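Local coordinates for protein UDP-N-acetylglucosamine 4,6-dehydratase (Vibrio fischeri, PDB 3PVZ) that probably acts as a lyase of the polysaccharide synthase family, dehydrating UDP-N-acetylglucosamine with the help of a bound NAD cofactor, at residues L39-A44 with I101-F106; G45-A50 with L117-L122; L63-V66 with N72-E75; K159-S164 with E242-S247. All coordinates share one frame; numbering follows the deposited sequence. Where two conformers were deposited one is given.

One principle runs through these contacts: a Rossmann-type sheet is covered by helices on its two faces, and the chemistry changes with the place in the fold. All four are buried, and all reach the same sheet. Contacts 1 and 2 share strands 37-41 and 115-118, contact 3 adds strand 62-66 and contact 4 strand 159-163. Contacts 1, 2 and 4 touch NAD. In contact 2 the polar bonds go to the cofactor and a water, while contact 4 joins aromatic packing to the one direct hydrogen bond between segments. Contact 3 is almost wholly apolar, and contact 1 sets leucine methyls against a tyrosine hydroxyl. The helices of contacts 1 and 3 face the second subunit.

Contact 1. Residues L39-A44 with I101-F106; sequences LVLGGA and IEYDAF. With NAD (nicotinamide-adenine-dinucleotide), chain E.
Y103 OH is packed against leucine methyls of the strand that opens the Rossmann fold. L41 offers both its branches, CD2 at 3.6 Å and CD1 at 3.7 Å from Y103 OH, and L39 adds CD2 at 3.9 Å from the same oxygen. Helix 101-109 belongs to the beta-alpha-beta crossover from strand 90-94 to strand 115-118, and its segment runs almost antiparallel to the strand, at 168° with 13.7 Å between axes. That wide spacing is bridged by long side chains: chi1 of 177° swings the Y103 ring away from the backbone N and out toward the sheet. L41 crosses it at about a right angle, with CD2 lying obliquely to the ring, while L39 and Y103 point at each other from opposite directions. The other face of the strand is used by V40, which packs on helix 46-56. Past L41 the chain turns into the glycine-rich loop, where G42 CA lies 3.7 Å from NAD O4B and the nitrogen of A44 is hydrogen-bonded to the D67 carboxylate. One turn on from Y103, F106 takes L39 at the edge of its ring, with CD1 of L39 4.3 Å from CE2 of F106.

Contact 2. Residues G45-A50 with L117-L122; sequences GSIGQA and LNLSAL. With NAD (nicotinamide-adenine-dinucleotide), chain E.
I47 reaches two ways in the dinucleotide-binding site of the Rossmann fold: its CD1 stands above the plane of the nicotinamide ring, over the C2N-N1N side and 3.5 Å from NAD C2N, while its CG2 turns to L119 CD1 at 3.8 Å. The I47 and L119 side chains cross at about a right angle. At the cofactor's other ring, S120 CB stands over one face of the adenine, 3.8 Å from NAD C4A. N118 holds S120 in place: S120 OG meets N118 OD1 in the carbonyl plane, on a lone pair, at 2.7 Å, and the S120 amide bonds to the same oxygen, closing an Asx turn. G48 lets the helix come close, as its CA lies against L119 CB. With G43 and G45 it fits a GxGxxG-type loop, whose helix start points its amides at the cofactor. S46 N reaches NAD O2A at 3.0 Å and I47 N reaches NAD O2N at 2.7 Å, both nearly straight; the helix dipole would probably add to the pull on the diphosphate. A water joins the two sides, close to L119 O, accepting from G48 N at 2.9 Å and lying 2.8 Å from NAD O2N.

Contact 3. Residues L63-V66 with N72-E75; sequences LHVV and NMVE
V65 and M73 form the apolar part of this contact, in which the helix of a beta-alpha-beta unit lies back over the strand that leads into it. M73 is a selenomethionine, and its SE sits 3.7 Å from V65 CG1 and 4.1 Å from V65 CB. The two side chains slide past each other in opposite directions. CG of M73 is anti to the backbone N (chi1 -165°), which sends the chain from the helix to the sheet, and bends at chi2 and chi3 then turn its methyl along the strand backbone.

Contacts with the backbone make the second kind. CE of M73 lies 3.7 Å from V65 O and 4.1 Å from V66 C; the methyl lies along the backbone from the one atom to the other. V66 itself directs its side chain to the far side of the sheet, toward L39 and L41.

Polar interactions fall outside the pairing. H64 ND1 bonds to Y113 OH, while E75 makes salt bridges with K220 and R217 of the second subunit. The helix thus packs on its own sheet by one side and meets the second subunit by another. D67, an NAD-binding residue next along the chain, is touched by M73.

With no hydrogen bond across it, the contact depends on shape and on the burial of a flexible unbranched side chain, a thioether in the natural methionine, against a branched valine.

Contact 4. Residues K159-S164 with E242-S247; sequences KYFCVS and ELCLMS. With NAD (nicotinamide-adenine-dinucleotide), chain E.
Strand 159-163 and the segment 242-247 of helix 237-250 run roughly antiparallel, at 147°, with axes 9.0 Å apart and F161 facing S247 at the closest backbone approach. F161 buries the largest share of any residue here. Its ring, with CG anti to the backbone N (chi1 165°), lies between the strand and the helix, and C244 O stands 3.9 Å above the plane, over the centre of one face. The sulfur of C244 approaches obliquely: SG is 3.7 Å from F161 CE2, a sulfur-aromatic contact. At the edge, near the ring plane, comes S247 OG, 3.5 Å from F161 CE1; this hydroxyl is buried but satisfied by S196 OG and the carbonyl of T197. The polar end belongs to K159. Bent at chi2 and chi4, its chain curls to bring NZ 2.9 Å from S247 O, tilted 16° from the carbonyl plane, and the same amine also binds the carbonyls of C248 and G251. Carbonyls from the last turn of the helix and just beyond thus converge on one ammonium group, whose charge would be helped by the negative end of the helix dipole. V163, modelled in two conformers, lies beside the NAD ribose in one of them, while C244 touches I47 of the NAD site. A helix laid on the central parallel strands, with the cofactor at their C-terminal ends, is the alpha/beta layering of the Rossmann fold.

Contact 1. Residues L39-A44 with I101-F106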
# COMPACT_ATOMS: atom_id res chain seq x y z
N LEU A 39 -17.93 -3.42 8.53
CA LEU A 39 -16.84 -3.83 7.68
C LEU A 39 -16.17 -2.55 7.13
O LEU A 39 -16.83 -1.77 6.53
CB LEU A 39 -17.41 -4.67 6.53
CG LEU A 39 -16.42 -5.11 5.45
CD1 LEU A 39 -15.11 -5.83 6.07
CD2 LEU A 39 -17.09 -5.92 4.37
N VAL A 40 -14.85 -2.37 7.31
CA VAL A 40 -14.14 -1.24 6.77
C VAL A 40 -13.10 -1.73 5.82
O VAL A 40 -12.09 -2.35 6.22
CB VAL A 40 -13.46 -0.39 7.91
CG1 VAL A 40 -12.81 0.87 7.34
CG2 VAL A 40 -14.52 -0.04 8.95
N LEU A 41 -13.30 -1.40 4.56
CA LEU A 41 -12.40 -1.70 3.50
C LEU A 41 -11.43 -0.54 3.29
O LEU A 41 -11.79 0.58 3.29
CB LEU A 41 -13.21 -1.92 2.23
CG LEU A 41 -14.29 -2.96 2.42
CD1 LEU A 41 -14.97 -3.23 1.08
CD2 LEU A 41 -13.72 -4.25 3.03
N GLY A 42 -10.20 -0.86 3.02
CA GLY A 42 -9.14 0.13 3.02
C GLY A 42 -8.96 0.73 4.38
O GLY A 42 -8.54 1.90 4.55
N GLY A 43 -9.24 -0.09 5.38
CA GLY A 43 -9.25 0.40 6.75
C GLY A 43 -7.88 0.62 7.34
O GLY A 43 -7.84 1.11 8.41
N ALA A 44 -6.80 0.19 6.70
CA ALA A 44 -5.44 0.56 7.15
C ALA A 44 -4.94 1.88 6.54
O ALA A 44 -3.83 2.31 6.81
CB ALA A 44 -4.43 -0.55 6.86
N ILE A 101 -9.77 -13.81 -4.91
CA ILE A 101 -10.48 -15.06 -4.54
C ILE A 101 -10.54 -15.16 -3.01
O ILE A 101 -11.52 -15.60 -2.43
CB ILE A 101 -9.72 -16.31 -5.03
CG1 ILE A 101 -9.48 -16.29 -6.55
CG2 ILE A 101 -10.41 -17.62 -4.58
CD1 ILE A 101 -10.65 -15.85 -7.40
N GLU A 102 -9.42 -14.78 -2.36
CA GLU A 102 -9.35 -14.84 -0.93
C GLU A 102 -10.43 -13.97 -0.29
O GLU A 102 -11.11 -14.40 0.63
CB GLU A 102 -7.98 -14.37 -0.46
CG GLU A 102 -6.89 -15.34 -0.76
CD GLU A 102 -6.19 -15.16 -2.08
OE1 GLU A 102 -6.63 -14.46 -2.97
OE2 GLU A 102 -5.12 -15.75 -2.25
N TYR A 103 -10.56 -12.73 -0.75
CA TYR A 103 -11.55 -11.81 -0.26
C TYR A 103 -12.97 -12.35 -0.57
O TYR A 103 -13.89 -12.23 0.21
CB TYR A 103 -11.30 -10.38 -0.88
CG TYR A 103 -12.35 -9.44 -0.44
CD1 TYR A 103 -12.22 -8.78 0.77
CD2 TYR A 103 -13.53 -9.28 -1.12
CE1 TYR A 103 -13.19 -7.97 1.24
CE2 TYR A 103 -14.53 -8.44 -0.63
CZ TYR A 103 -14.34 -7.79 0.53
OH TYR A 103 -15.27 -6.96 1.14
N ASP A 104 -13.15 -12.96 -1.71
CA ASP A 104 -14.50 -13.45 -2.09
C ASP A 104 -14.89 -14.66 -1.22
O ASP A 104 -16.08 -14.85 -0.89
CB ASP A 104 -14.51 -13.81 -3.55
CG ASP A 104 -14.58 -12.57 -4.47
OD1 ASP A 104 -14.77 -11.43 -3.97
OD2 ASP A 104 -14.48 -12.75 -5.68
N ALA A 105 -13.90 -15.44 -0.84
CA ALA A 105 -14.11 -16.59 0.03
C ALA A 105 -14.36 -16.09 1.47
O ALA A 105 -15.16 -16.68 2.16
CB ALA A 105 -12.90 -17.57 -0.02
N PHE A 106 -13.74 -14.97 1.86
CA PHE A 106 -14.01 -14.32 3.16
C PHE A 106 -15.45 -13.84 3.21
O PHE A 106 -16.12 -14.05 4.19
CB PHE A 106 -12.98 -13.20 3.36
CG PHE A 106 -13.34 -12.13 4.34
CD1 PHE A 106 -13.08 -12.28 5.66
CD2 PHE A 106 -13.77 -10.89 3.92
CE1 PHE A 106 -13.33 -11.24 6.57
CE2 PHE A 106 -14.02 -9.85 4.85
CZ PHE A 106 -13.83 -10.05 6.15
PA NAD E . -4.82 5.96 1.40
O1A NAD E . -3.81 5.71 0.33
O2A NAD E . -4.14 6.30 2.69
O5B NAD E . -5.54 4.61 1.84
C5B NAD E . -6.15 3.84 0.79
C4B NAD E . -6.18 2.43 1.37
O4B NAD E . -6.78 1.50 0.50
C3B NAD E . -4.73 1.93 1.66
O3B NAD E . -4.59 1.49 2.99
C2B NAD E . -4.56 0.78 0.63
O2B NAD E . -3.61 -0.21 1.00
C1B NAD E . -6.03 0.31 0.58
N9A NAD E . -6.29 -0.46 -0.62
C8A NAD E . -6.06 -0.09 -1.89
N7A NAD E . -6.35 -1.05 -2.71
C5A NAD E . -6.88 -2.07 -1.97
C6A NAD E . -7.36 -3.34 -2.26
N6A NAD E . -7.43 -3.70 -3.58
N1A NAD E . -7.77 -4.14 -1.28
C2A NAD E . -7.70 -3.75 -0.01
N3A NAD E . -7.23 -2.57 0.30
C4A NAD E . -6.83 -1.72 -0.63
O3 NAD E . -5.87 7.07 0.89
PN NAD E . -6.67 7.97 1.98
O1N NAD E . -5.96 9.29 2.19
O2N NAD E . -7.08 7.36 3.26
O5D NAD E . -7.95 8.42 1.03
C5D NAD E . -8.93 7.40 0.95
C4D NAD E . -10.06 7.86 0.02
O4D NAD E . -10.41 9.26 0.31
C3D NAD E . -9.57 7.85 -1.44
O3D NAD E . -10.65 7.64 -2.39
C2D NAD E . -9.10 9.30 -1.66
O2D NAD E . -9.12 9.69 -3.04
C1D NAD E . -10.15 10.08 -0.86
N1N NAD E . -9.70 11.43 -0.51
C2N NAD E . -8.61 11.56 0.26
C3N NAD E . -8.16 12.81 0.64
C7N NAD E . -6.94 12.97 1.46
O7N NAD E . -6.58 14.12 1.67
N7N NAD E . -6.24 11.93 1.93
C4N NAD E . -8.85 13.96 0.21
C5N NAD E . -9.98 13.78 -0.57
C6N NAD E . -10.39 12.50 -0.93

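Contact 2. Residues G45-A50 with L117-L122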
# COMPACT_ATOMS: atom_id res chain seq x y z
N GLY A 45 -5.75 2.51 5.72
CA GLY A 45 -5.34 3.71 5.02
C GLY A 45 -5.57 4.90 5.92
O GLY A 45 -6.06 4.75 7.05
N SER A 46 -5.28 6.10 5.43
CA SER A 46 -5.35 7.28 6.28
C SER A 46 -6.76 7.59 6.72
O SER A 46 -6.99 7.68 7.93
CB SER A 46 -4.69 8.49 5.62
OG SER A 46 -3.27 8.31 5.66
N ILE A 47 -7.72 7.75 5.82
CA ILE A 47 -9.09 7.93 6.29
C ILE A 47 -9.68 6.61 6.91
O ILE A 47 -10.37 6.63 7.96
CB ILE A 47 -9.99 8.47 5.21
CG1 ILE A 47 -9.42 9.83 4.70
CG2 ILE A 47 -11.38 8.67 5.82
CD1 ILE A 47 -9.92 10.37 3.31
N GLY A 48 -9.30 5.46 6.33
CA GLY A 48 -9.73 4.16 6.84
C GLY A 48 -9.46 3.99 8.32
O GLY A 48 -10.31 3.61 9.07
N GLN A 49 -8.23 4.20 8.72
CA GLN A 49 -7.90 4.05 10.11
C GLN A 49 -8.68 5.01 10.95
O GLN A 49 -9.10 4.68 12.03
CB GLN A 49 -6.42 4.27 10.33
CG GLN A 49 -5.52 3.30 9.63
CD GLN A 49 -4.08 3.30 10.25
OE1 GLN A 49 -3.89 3.79 11.35
NE2 GLN A 49 -3.10 2.74 9.54
N ALA A 50 -8.87 6.22 10.47
CA ALA A 50 -9.50 7.22 11.31
C ALA A 50 -10.92 6.82 11.58
O ALA A 50 -11.38 6.95 12.71
CB ALA A 50 -9.44 8.63 10.70
N LEU A 117 -18.07 0.15 4.85
CA LEU A 117 -17.41 1.41 4.55
C LEU A 117 -16.20 1.12 3.65
O LEU A 117 -15.39 0.25 3.96
CB LEU A 117 -16.94 2.11 5.84
CG LEU A 117 -18.01 2.61 6.81
CD1 LEU A 117 -18.50 1.45 7.71
CD2 LEU A 117 -17.51 3.75 7.70
N ASN A 118 -16.12 1.77 2.50
CA ASN A 118 -15.03 1.55 1.56
C ASN A 118 -14.18 2.80 1.44
O ASN A 118 -14.58 3.76 0.80
CB ASN A 118 -15.59 1.16 0.20
CG ASN A 118 -14.51 0.74 -0.82
OD1 ASN A 118 -13.33 0.76 -0.55
ND2 ASN A 118 -14.95 0.28 -1.97
N LEU A 119 -13.02 2.77 2.08
CA LEU A 119 -12.06 3.84 2.01
C LEU A 119 -10.85 3.32 1.26
O LEU A 119 -9.76 3.84 1.42
CB LEU A 119 -11.61 4.30 3.43
CG LEU A 119 -12.63 5.13 4.23
CD1 LEU A 119 -13.13 6.33 3.40
CD2 LEU A 119 -13.77 4.25 4.75
N SER A 120 -11.04 2.33 0.39
CA SER A 120 -9.92 1.81 -0.40
C SER A 120 -9.92 2.53 -1.74
O SER A 120 -10.98 2.91 -2.22
CB SER A 120 -10.04 0.30 -0.57
OG SER A 120 -11.00 -0.02 -1.58
N ALA A 121 -8.75 2.68 -2.33
CA ALA A 121 -8.56 3.43 -3.61
C ALA A 121 -7.13 3.39 -4.05
O ALA A 121 -6.24 3.12 -3.25
CB ALA A 121 -8.94 4.90 -3.50
N LEU A 122 -6.96 3.69 -5.34
CA LEU A 122 -5.74 4.28 -5.85
C LEU A 122 -6.06 5.74 -6.07
O LEU A 122 -7.07 6.04 -6.73
CB LEU A 122 -5.30 3.67 -7.19
CG LEU A 122 -4.19 2.64 -7.05
CD1 LEU A 122 -4.82 1.34 -6.52
CD2 LEU A 122 -3.50 2.44 -8.38
PA NAD E . -4.82 5.96 1.40
O1A NAD E . -3.81 5.71 0.33
O2A NAD E . -4.14 6.30 2.69
O5B NAD E . -5.54 4.61 1.84
C5B NAD E . -6.15 3.84 0.79
C4B NAD E . -6.18 2.43 1.37
O4B NAD E . -6.78 1.50 0.50
C3B NAD E . -4.73 1.93 1.66
O3B NAD E . -4.59 1.49 2.99
C2B NAD E . -4.56 0.78 0.63
O2B NAD E . -3.61 -0.21 1.00
C1B NAD E . -6.03 0.31 0.58
N9A NAD E . -6.29 -0.46 -0.62
C8A NAD E . -6.06 -0.09 -1.89
N7A NAD E . -6.35 -1.05 -2.71
C5A NAD E . -6.88 -2.07 -1.97
C6A NAD E . -7.36 -3.34 -2.26
N6A NAD E . -7.43 -3.70 -3.58
N1A NAD E . -7.77 -4.14 -1.28
C2A NAD E . -7.70 -3.75 -0.01
N3A NAD E . -7.23 -2.57 0.30
C4A NAD E . -6.83 -1.72 -0.63
O3 NAD E . -5.87 7.07 0.89
PN NAD E . -6.67 7.97 1.98
O1N NAD E . -5.96 9.29 2.19
O2N NAD E . -7.08 7.36 3.26
O5D NAD E . -7.95 8.42 1.03
C5D NAD E . -8.93 7.40 0.95
C4D NAD E . -10.06 7.86 0.02
O4D NAD E . -10.41 9.26 0.31
C3D NAD E . -9.57 7.85 -1.44
O3D NAD E . -10.65 7.64 -2.39
C2D NAD E . -9.10 9.30 -1.66
O2D NAD E . -9.12 9.69 -3.04
C1D NAD E . -10.15 10.08 -0.86
N1N NAD E . -9.70 11.43 -0.51
C2N NAD E . -8.61 11.56 0.26
C3N NAD E . -8.16 12.81 0.64
C7N NAD E . -6.94 12.97 1.46
O7N NAD E . -6.58 14.12 1.67
N7N NAD E . -6.24 11.93 1.93
C4N NAD E . -8.85 13.96 0.21
C5N NAD E . -9.98 13.78 -0.57
C6N NAD E . -10.39 12.50 -0.93
O HOH W 1 -8.23 4.83 3.74

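Contact 3. Residues L63-V66 with N72-E75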
# COMPACT_ATOMS: atom_id res chain seq x y z
N LEU A 63 -16.56 -5.40 14.20
CA LEU A 63 -15.75 -4.55 13.39
C LEU A 63 -14.61 -5.31 12.72
O LEU A 63 -13.65 -5.76 13.36
CB LEU A 63 -15.28 -3.36 14.21
CG LEU A 63 -14.17 -2.47 13.60
CD1 LEU A 63 -14.74 -1.88 12.33
CD2 LEU A 63 -13.63 -1.37 14.55
N HIS A 64 -14.73 -5.45 11.41
CA HIS A 64 -13.76 -6.15 10.60
C HIS A 64 -13.09 -5.17 9.67
O HIS A 64 -13.77 -4.40 9.01
CB HIS A 64 -14.41 -7.25 9.79
CG HIS A 64 -14.77 -8.47 10.57
ND1 HIS A 64 -15.20 -9.63 9.97
CD2 HIS A 64 -14.75 -8.71 11.91
CE1 HIS A 64 -15.43 -10.55 10.90
NE2 HIS A 64 -15.18 -10.00 12.09
N VAL A 65 -11.74 -5.16 9.71
CA VAL A 65 -10.93 -4.25 8.91
C VAL A 65 -10.20 -5.04 7.81
O VAL A 65 -9.58 -6.05 8.09
CB VAL A 65 -9.89 -3.52 9.80
CG1 VAL A 65 -9.27 -2.37 9.06
CG2 VAL A 65 -10.57 -3.03 11.12
N VAL A 66 -10.24 -4.58 6.58
CA VAL A 66 -9.58 -5.26 5.45
C VAL A 66 -8.71 -4.31 4.63
O VAL A 66 -9.15 -3.27 4.22
CB VAL A 66 -10.63 -5.84 4.55
CG1 VAL A 66 -9.97 -6.59 3.29
CG2 VAL A 66 -11.50 -6.84 5.33
N ASN A 72 0.70 -1.49 7.68
CA ASN A 72 -0.14 -0.42 8.25
C ASN A 72 -1.26 -0.96 9.14
O ASN A 72 -1.67 -0.34 10.12
CB ASN A 72 -0.66 0.48 7.12
CG ASN A 72 0.47 1.22 6.46
OD1 ASN A 72 1.48 1.46 7.10
ND2 ASN A 72 0.35 1.54 5.19
N MSE A 73 -1.71 -2.17 8.84
CA MSE A 73 -2.63 -2.81 9.79
C MSE A 73 -2.01 -3.03 11.20
O MSE A 73 -2.65 -2.80 12.24
CB MSE A 73 -3.13 -4.13 9.21
CG MSE A 73 -4.29 -4.62 9.94
SE MSE A 73 -5.87 -3.73 9.32
CE MSE A 73 -6.10 -4.83 7.74
N VAL A 74 -0.76 -3.48 11.24
CA VAL A 74 -0.09 -3.63 12.52
C VAL A 74 -0.06 -2.29 13.25
O VAL A 74 -0.36 -2.22 14.45
CB VAL A 74 1.37 -4.24 12.37
CG1 VAL A 74 2.12 -4.15 13.69
CG2 VAL A 74 1.32 -5.67 11.91
N GLU A 75 0.25 -1.22 12.53
CA GLU A 75 0.19 0.09 13.13
C GLU A 75 -1.23 0.50 13.64
O GLU A 75 -1.38 1.09 14.73
CB GLU A 75 0.74 1.12 12.12
CG GLU A 75 0.58 2.54 12.50
CD GLU A 75 1.28 2.90 13.81
OE1 GLU A 75 2.07 2.06 14.33
OE2 GLU A 75 1.03 4.02 14.32

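Contact 4. Residues K159-S164 with E242-S247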
# COMPACT_ATOMS: atom_id res chain seq x y z
N LYS A 159 -26.50 -0.37 4.68
CA LYS A 159 -25.84 0.86 4.27
C LYS A 159 -24.43 0.61 3.78
O LYS A 159 -23.64 -0.10 4.40
CB LYS A 159 -25.85 1.88 5.42
CG LYS A 159 -25.20 3.22 5.11
CD LYS A 159 -26.25 4.08 4.34
CE LYS A 159 -25.77 5.46 4.10
NZ LYS A 159 -25.69 6.24 5.37
N TYR A 160 -24.14 1.21 2.64
CA TYR A 160 -22.80 1.21 2.10
C TYR A 160 -22.33 2.67 2.04
O TYR A 160 -23.09 3.55 1.73
CB TYR A 160 -22.82 0.58 0.68
CG TYR A 160 -21.46 0.35 0.06
CD1 TYR A 160 -20.79 1.36 -0.60
CD2 TYR A 160 -20.84 -0.90 0.11
CE1 TYR A 160 -19.55 1.14 -1.19
CE2 TYR A 160 -19.61 -1.12 -0.46
CZ TYR A 160 -18.97 -0.10 -1.14
OH TYR A 160 -17.73 -0.32 -1.72
N PHE A 161 -21.10 2.91 2.42
CA PHE A 161 -20.52 4.22 2.47
C PHE A 161 -19.24 4.17 1.69
O PHE A 161 -18.41 3.24 1.83
CB PHE A 161 -20.21 4.64 3.92
CG PHE A 161 -19.31 5.82 3.99
CD1 PHE A 161 -19.82 7.12 3.83
CD2 PHE A 161 -17.94 5.66 4.09
CE1 PHE A 161 -18.99 8.21 3.79
CE2 PHE A 161 -17.10 6.76 4.08
CZ PHE A 161 -17.64 8.05 3.93
N CYS A 162 -19.03 5.22 0.89
CA CYS A 162 -17.75 5.36 0.24
C CYS A 162 -17.51 6.83 -0.09
O CYS A 162 -18.32 7.66 0.21
CB CYS A 162 -17.70 4.48 -1.01
SG CYS A 162 -18.91 4.92 -2.19
N VAL A 163 -16.39 7.13 -0.73
CA VAL A 163 -15.98 8.52 -0.94
C VAL A 163 -16.52 9.05 -2.25
O VAL A 163 -16.69 8.30 -3.20
CB VAL A 163 -14.47 8.65 -1.02
CG1 VAL A 163 -13.82 7.94 0.14
CG2 VAL A 163 -13.97 8.12 -2.39
N SER A 164 -16.77 10.36 -2.29
CA SER A 164 -17.12 11.04 -3.52
C SER A 164 -15.89 11.63 -4.19
O SER A 164 -14.83 11.73 -3.57
CB SER A 164 -18.12 12.15 -3.26
OG SER A 164 -19.44 11.68 -3.44
N GLU A 242 -14.52 11.32 11.57
CA GLU A 242 -15.82 11.72 12.10
C GLU A 242 -16.85 11.97 11.00
O GLU A 242 -18.00 11.60 11.13
CB GLU A 242 -15.68 12.93 13.01
CG GLU A 242 -15.10 12.58 14.36
CD GLU A 242 -14.77 13.82 15.23
OE1 GLU A 242 -14.53 14.93 14.69
OE2 GLU A 242 -14.72 13.67 16.48
N LEU A 243 -16.40 12.58 9.92
CA LEU A 243 -17.24 12.81 8.77
C LEU A 243 -17.68 11.50 8.11
O LEU A 243 -18.84 11.38 7.80
CB LEU A 243 -16.49 13.70 7.76
CG LEU A 243 -17.22 14.10 6.50
CD1 LEU A 243 -18.34 15.02 6.84
CD2 LEU A 243 -16.26 14.85 5.55
N CYS A 244 -16.76 10.55 7.87
CA CYS A 244 -17.15 9.19 7.42
C CYS A 244 -18.27 8.56 8.26
O CYS A 244 -19.22 8.01 7.72
CB CYS A 244 -15.95 8.24 7.45
SG CYS A 244 -14.72 8.61 6.19
N LEU A 245 -18.13 8.61 9.58
CA LEU A 245 -19.05 7.92 10.48
C LEU A 245 -20.43 8.60 10.48
O LEU A 245 -21.44 7.93 10.56
CB LEU A 245 -18.51 7.89 11.90
CG LEU A 245 -19.33 7.16 13.01
CD1 LEU A 245 -19.47 5.71 12.78
CD2 LEU A 245 -18.71 7.36 14.37
N MSE A 246 -20.44 9.93 10.40
CA MSE A 246 -21.69 10.69 10.37
C MSE A 246 -22.44 10.39 9.09
O MSE A 246 -23.63 10.15 9.12
CB MSE A 246 -21.43 12.19 10.48
CG MSE A 246 -20.95 12.67 11.82
SE MSE A 246 -22.23 12.47 13.23
CE MSE A 246 -23.65 13.58 12.52
N SER A 247 -21.73 10.36 7.96
CA SER A 247 -22.38 10.06 6.71
C SER A 247 -22.84 8.61 6.77
O SER A 247 -23.98 8.31 6.45
CB SER A 247 -21.46 10.27 5.53
OG SER A 247 -22.08 9.86 4.33
PA NAD E . -4.82 5.96 1.40
O1A NAD E . -3.81 5.71 0.33
O2A NAD E . -4.14 6.30 2.69
O5B NAD E . -5.54 4.61 1.84
C5B NAD E . -6.15 3.84 0.79
C4B NAD E . -6.18 2.43 1.37
O4B NAD E . -6.78 1.50 0.50
C3B NAD E . -4.73 1.93 1.66
O3B NAD E . -4.59 1.49 2.99
C2B NAD E . -4.56 0.78 0.63
O2B NAD E . -3.61 -0.21 1.00
C1B NAD E . -6.03 0.31 0.58
N9A NAD E . -6.29 -0.46 -0.62
C8A NAD E . -6.06 -0.09 -1.89
N7A NAD E . -6.35 -1.05 -2.71
C5A NAD E . -6.88 -2.07 -1.97
C6A NAD E . -7.36 -3.34 -2.26
N6A NAD E . -7.43 -3.70 -3.58
N1A NAD E . -7.77 -4.14 -1.28
C2A NAD E . -7.70 -3.75 -0.01
N3A NAD E . -7.23 -2.57 0.30
C4A NAD E . -6.83 -1.72 -0.63
O3 NAD E . -5.87 7.07 0.89
PN NAD E . -6.67 7.97 1.98
O1N NAD E . -5.96 9.29 2.19
O2N NAD E . -7.08 7.36 3.26
O5D NAD E . -7.95 8.42 1.03
C5D NAD E . -8.93 7.40 0.95
C4D NAD E . -10.06 7.86 0.02
O4D NAD E . -10.41 9.26 0.31
C3D NAD E . -9.57 7.85 -1.44
O3D NAD E . -10.65 7.64 -2.39
C2D NAD E . -9.10 9.30 -1.66
O2D NAD E . -9.12 9.69 -3.04
C1D NAD E . -10.15 10.08 -0.86
N1N NAD E . -9.70 11.43 -0.51
C2N NAD E . -8.61 11.56 0.26
C3N NAD E . -8.16 12.81 0.64
C7N NAD E . -6.94 12.97 1.46
O7N NAD E . -6.58 14.12 1.67
N7N NAD E . -6.24 11.93 1.93
C4N NAD E . -8.85 13.96 0.21
C5N NAD E . -9.98 13.78 -0.57
C6N NAD E . -10.39 12.50 -0.93